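Tyrocidine synthase 2 (Brevibacillus parabrevis, PDB 6TA8) is a nonribosomal peptide synthetase, a large modular protein represented in this structure by a condensation domain. Local coordinates at residues H53-F67 / D154-D168. Sequence-based numbering, arbitrary orientation.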
# COMPACT_ATOMS: atom_id res chain seq x y z
N HIS A 53 -9.50 9.18 11.19
CA HIS A 53 -8.17 9.68 11.55
C HIS A 53 -7.23 8.57 11.97
O HIS A 53 -6.02 8.79 12.05
CB HIS A 53 -8.29 10.72 12.67
CG HIS A 53 -8.79 10.15 13.96
ND1 HIS A 53 -10.14 10.03 14.24
CD2 HIS A 53 -8.13 9.67 15.04
CE1 HIS A 53 -10.28 9.49 15.44
NE2 HIS A 53 -9.08 9.27 15.95
N HIS A 54 -7.76 7.38 12.26
CA HIS A 54 -6.96 6.21 12.64
C HIS A 54 -7.00 5.24 11.46
O HIS A 54 -7.86 4.36 11.39
CB HIS A 54 -7.48 5.57 13.92
CG HIS A 54 -6.54 4.59 14.53
ND1 HIS A 54 -6.79 3.96 15.73
CD2 HIS A 54 -5.35 4.11 14.10
CE1 HIS A 54 -5.79 3.15 16.02
NE2 HIS A 54 -4.90 3.22 15.04
N TRP A 55 -6.06 5.42 10.53
CA TRP A 55 -6.00 4.64 9.30
C TRP A 55 -4.65 4.89 8.65
O TRP A 55 -4.57 5.52 7.59
CB TRP A 55 -7.14 5.04 8.36
CG TRP A 55 -7.65 3.93 7.49
CD1 TRP A 55 -8.54 2.96 7.85
CD2 TRP A 55 -7.32 3.69 6.12
NE1 TRP A 55 -8.77 2.12 6.78
CE2 TRP A 55 -8.03 2.55 5.71
CE3 TRP A 55 -6.48 4.33 5.20
CZ2 TRP A 55 -7.94 2.03 4.42
CZ3 TRP A 55 -6.38 3.81 3.92
CH2 TRP A 55 -7.11 2.67 3.54
N ASN A 56 -3.58 4.40 9.27
CA ASN A 56 -2.23 4.84 8.98
C ASN A 56 -1.38 3.69 8.43
O ASN A 56 -1.83 2.55 8.29
CB ASN A 56 -1.56 5.42 10.23
CG ASN A 56 -2.54 6.17 11.12
OD1 ASN A 56 -3.45 6.84 10.63
ND2 ASN A 56 -2.34 6.07 12.43
N GLN A 57 -0.14 4.03 8.11
CA GLN A 57 0.94 3.09 7.86
C GLN A 57 2.12 3.50 8.73
O GLN A 57 2.37 4.69 8.91
CB GLN A 57 1.35 3.06 6.38
CG GLN A 57 0.40 2.28 5.48
CD GLN A 57 0.88 2.24 4.04
OE1 GLN A 57 1.70 3.06 3.61
NE2 GLN A 57 0.36 1.28 3.27
N ALA A 58 2.82 2.52 9.28
CA ALA A 58 3.89 2.82 10.23
C ALA A 58 5.00 1.79 10.12
O ALA A 58 4.78 0.65 9.71
CB ALA A 58 3.35 2.86 11.67
N VAL A 59 6.21 2.22 10.48
CA VAL A 59 7.37 1.35 10.56
C VAL A 59 8.07 1.60 11.89
O VAL A 59 8.03 2.71 12.44
CB VAL A 59 8.36 1.57 9.38
CG1 VAL A 59 7.67 1.31 8.05
CG2 VAL A 59 8.95 2.97 9.42
N MET A 60 8.69 0.55 12.43
CA MET A 60 9.43 0.62 13.68
C MET A 60 10.89 0.34 13.39
O MET A 60 11.24 -0.76 12.95
CB MET A 60 8.87 -0.38 14.70
CG MET A 60 9.59 -0.38 16.04
SD MET A 60 9.08 0.98 17.12
CE MET A 60 7.42 0.47 17.55
N LEU A 61 11.74 1.34 13.62
CA LEU A 61 13.17 1.23 13.37
C LEU A 61 13.92 0.94 14.67
O LEU A 61 13.39 1.09 15.77
CB LEU A 61 13.70 2.50 12.71
CG LEU A 61 12.93 2.98 11.48
CD1 LEU A 61 13.51 4.28 10.95
CD2 LEU A 61 12.92 1.90 10.41
N PHE A 62 15.18 0.54 14.52
CA PHE A 62 16.01 0.17 15.65
C PHE A 62 17.45 0.59 15.39
O PHE A 62 17.90 0.62 14.24
CB PHE A 62 15.94 -1.35 15.92
CG PHE A 62 16.89 -1.82 16.99
CD1 PHE A 62 16.80 -1.34 18.28
CD2 PHE A 62 17.86 -2.76 16.70
CE1 PHE A 62 17.67 -1.78 19.27
CE2 PHE A 62 18.73 -3.21 17.68
CZ PHE A 62 18.64 -2.71 18.96
N ARG A 63 18.16 0.93 16.46
CA ARG A 63 19.58 1.25 16.38
C ARG A 63 20.23 0.81 17.69
O ARG A 63 19.87 1.31 18.76
CB ARG A 63 19.79 2.75 16.15
CG ARG A 63 21.17 3.10 15.61
CD ARG A 63 21.30 4.59 15.35
NE ARG A 63 22.69 4.99 15.14
CZ ARG A 63 23.25 5.16 13.94
NH1 ARG A 63 22.53 4.96 12.85
NH2 ARG A 63 24.52 5.52 13.84
N GLU A 64 21.18 -0.12 17.59
CA GLU A 64 21.76 -0.72 18.79
C GLU A 64 22.48 0.33 19.64
O GLU A 64 22.36 0.32 20.87
CB GLU A 64 22.72 -1.85 18.41
CG GLU A 64 23.67 -1.52 17.27
CD GLU A 64 23.10 -1.85 15.91
OE1 GLU A 64 23.37 -2.97 15.41
OE2 GLU A 64 22.39 -1.00 15.34
N ASP A 65 23.22 1.23 19.01
CA ASP A 65 23.89 2.30 19.74
C ASP A 65 22.94 3.44 20.09
O ASP A 65 23.38 4.41 20.73
CB ASP A 65 25.07 2.85 18.93
CG ASP A 65 24.70 3.17 17.50
OD1 ASP A 65 23.99 2.36 16.87
OD2 ASP A 65 25.13 4.24 17.01
N GLY A 66 21.68 3.36 19.70
CA GLY A 66 20.68 4.34 20.08
C GLY A 66 20.63 5.54 19.15
O GLY A 66 21.56 5.83 18.40
N PHE A 67 19.50 6.23 19.20
CA PHE A 67 19.29 7.47 18.47
C PHE A 67 19.51 8.67 19.38
O PHE A 67 19.40 8.58 20.61
CB PHE A 67 17.87 7.53 17.88
CG PHE A 67 17.61 6.50 16.82
CD1 PHE A 67 18.09 6.67 15.53
CD2 PHE A 67 16.84 5.38 17.10
CE1 PHE A 67 17.84 5.73 14.55
CE2 PHE A 67 16.58 4.44 16.12
CZ PHE A 67 17.08 4.61 14.85
N ASP A 154 18.53 -2.25 25.58
CA ASP A 154 19.13 -2.96 24.45
C ASP A 154 19.04 -2.16 23.15
O ASP A 154 18.92 -2.74 22.07
CB ASP A 154 18.47 -4.33 24.28
CG ASP A 154 16.96 -4.24 24.18
OD1 ASP A 154 16.40 -3.17 24.49
OD2 ASP A 154 16.33 -5.25 23.80
N GLY A 155 19.10 -0.84 23.25
CA GLY A 155 19.05 0.03 22.09
C GLY A 155 17.87 0.98 22.16
O GLY A 155 17.20 1.12 23.18
N ASP A 156 17.62 1.65 21.03
CA ASP A 156 16.54 2.61 20.90
C ASP A 156 15.62 2.20 19.76
O ASP A 156 16.10 1.87 18.66
CB ASP A 156 17.08 4.02 20.66
CG ASP A 156 17.75 4.62 21.89
OD1 ASP A 156 17.74 3.96 22.95
OD2 ASP A 156 18.28 5.74 21.79
N HIS A 157 14.32 2.23 20.01
CA HIS A 157 13.31 1.94 19.00
C HIS A 157 12.66 3.24 18.55
O HIS A 157 12.31 4.08 19.38
CB HIS A 157 12.25 0.97 19.54
CG HIS A 157 12.80 -0.34 20.00
ND1 HIS A 157 13.00 -1.41 19.15
CD2 HIS A 157 13.20 -0.76 21.22
CE1 HIS A 157 13.49 -2.42 19.83
NE2 HIS A 157 13.62 -2.06 21.09
N LEU A 158 12.51 3.40 17.23
CA LEU A 158 11.95 4.62 16.65
C LEU A 158 10.72 4.25 15.84
O LEU A 158 10.82 3.54 14.83
CB LEU A 158 12.98 5.33 15.78
CG LEU A 158 12.58 6.73 15.30
CD1 LEU A 158 12.46 7.69 16.47
CD2 LEU A 158 13.58 7.25 14.27
N LEU A 159 9.56 4.73 16.28
CA LEU A 159 8.29 4.50 15.59
C LEU A 159 7.95 5.72 14.75
O LEU A 159 8.05 6.86 15.23
CB LEU A 159 7.17 4.21 16.59
CG LEU A 159 5.75 4.14 16.04
CD1 LEU A 159 5.60 2.97 15.08
CD2 LEU A 159 4.74 4.04 17.17
N VAL A 160 7.56 5.49 13.50
CA VAL A 160 7.19 6.55 12.57
C VAL A 160 5.84 6.18 11.98
O VAL A 160 5.75 5.32 11.09
CB VAL A 160 8.24 6.75 11.46
CG1 VAL A 160 7.80 7.85 10.52
CG2 VAL A 160 9.60 7.06 12.06
N ALA A 161 4.78 6.81 12.48
CA ALA A 161 3.42 6.55 12.03
C ALA A 161 2.89 7.75 11.25
O ALA A 161 2.95 8.88 11.74
CB ALA A 161 2.50 6.25 13.21
N ILE A 162 2.40 7.49 10.04
CA ILE A 162 1.88 8.53 9.16
C ILE A 162 0.53 8.09 8.62
O ILE A 162 0.36 6.93 8.23
CB ILE A 162 2.85 8.83 7.99
CG1 ILE A 162 4.27 9.08 8.52
CG2 ILE A 162 2.37 10.03 7.19
CD1 ILE A 162 5.28 9.32 7.42
N HIS A 163 -0.43 9.01 8.60
CA HIS A 163 -1.74 8.72 8.04
C HIS A 163 -1.61 8.32 6.58
O HIS A 163 -0.83 8.90 5.82
CB HIS A 163 -2.66 9.93 8.18
CG HIS A 163 -4.11 9.60 8.06
ND1 HIS A 163 -4.77 9.52 6.85
CD2 HIS A 163 -5.04 9.34 9.01
CE1 HIS A 163 -6.04 9.22 7.06
NE2 HIS A 163 -6.23 9.10 8.36
N HIS A 164 -2.39 7.31 6.18
CA HIS A 164 -2.28 6.73 4.84
C HIS A 164 -2.65 7.70 3.73
O HIS A 164 -2.42 7.38 2.56
CB HIS A 164 -3.15 5.48 4.75
CG HIS A 164 -2.70 4.49 3.72
ND1 HIS A 164 -1.80 4.82 2.72
CD2 HIS A 164 -3.01 3.19 3.53
CE1 HIS A 164 -1.58 3.76 1.97
NE2 HIS A 164 -2.30 2.76 2.43
N LEU A 165 -3.20 8.87 4.06
CA LEU A 165 -3.66 9.80 3.03
C LEU A 165 -2.52 10.51 2.32
O LEU A 165 -2.79 11.21 1.33
CB LEU A 165 -4.61 10.83 3.65
CG LEU A 165 -6.09 10.48 3.65
CD1 LEU A 165 -6.88 11.53 4.43
CD2 LEU A 165 -6.62 10.36 2.23
N VAL A 166 -1.28 10.37 2.78
CA VAL A 166 -0.17 11.14 2.22
C VAL A 166 1.06 10.26 1.99
O VAL A 166 2.14 10.77 1.69
CB VAL A 166 0.19 12.33 3.13
CG1 VAL A 166 -0.90 13.39 3.08
CG2 VAL A 166 0.40 11.85 4.56
N VAL A 167 0.91 8.94 2.13
CA VAL A 167 2.02 8.01 1.98
C VAL A 167 1.52 6.72 1.35
O VAL A 167 0.35 6.36 1.46
CB VAL A 167 2.71 7.69 3.33
CG1 VAL A 167 3.63 8.83 3.76
CG2 VAL A 167 1.68 7.38 4.40
N ASP A 168 2.43 6.02 0.69
CA ASP A 168 2.18 4.67 0.19
C ASP A 168 3.48 3.88 0.25
O ASP A 168 4.47 4.33 0.84
CB ASP A 168 1.57 4.72 -1.22
CG ASP A 168 2.45 5.44 -2.23
OD1 ASP A 168 3.54 5.92 -1.86
OD2 ASP A 168 2.05 5.52 -3.41
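From Gln57/Ile162 to Arg63/Asp156, strands 56-63 and 155-163 run antiparallel, their axes at 158°, and four hydrogen-bonded pairs exchange two backbone bonds each. They are neighbours inside a mixed sheet, between strand 145-152 and the short strand 401-402. Beyond the strand, His164 N continues the pairing to Trp55 O (3.2 Å).

In the middle of the pair, small and aliphatic residues suit both faces. On one, Ala58 and Ala161 meet CB to CB at 3.8 Å, and Met60, bent at chi2 and chi3, lays SD on Leu159 CB (3.8 Å); helix 122-134 packs on this side. Val59, Leu158 and Ile162, on the other, meet helix 169-187.

At the turn end, the carbonyl of Arg63 accepts Gly66 N and Asp156 N from opposite faces of its plane. Gly66, with positive phi, completes the type I turn and presents Phe67 N to the anti side of Asp156 OD2 (2.9 Å), tilted well out of the carboxylate plane. Gly155, lacking a side chain, lets Phe62 CE1 come to 3.6 Å from its CA.

His163 and His164 begin the HHxxxDG signature of condensation domains, which reaches Asp168. His163 has Trp55 O over its ring centre; its NE2 bonds to Arg52 O and its ND1 accepts Leu165 N (3.3 Å), fixing the ring's rotation. With CG anti to its backbone N (chi1 -155°), His164 turns its ring between Trp55 and Gln57. The Gln57 amide stacks on one face, planes 28° apart, whereas Trp55 CZ3 approaches His164 CD2 obliquely at 3.4 Å. In its ring plane, His164 ND1 donates to Val167 O (2.9 Å), and Trp322 also stacks on this histidine.

Only the middle is thus apolar: Asp156 ties in the turn at one end, while at the other the Val167 carbonyl, Gln57 amide and Trp55 limit rotation of the His164 ring, consistent with a motif held in a set orientation.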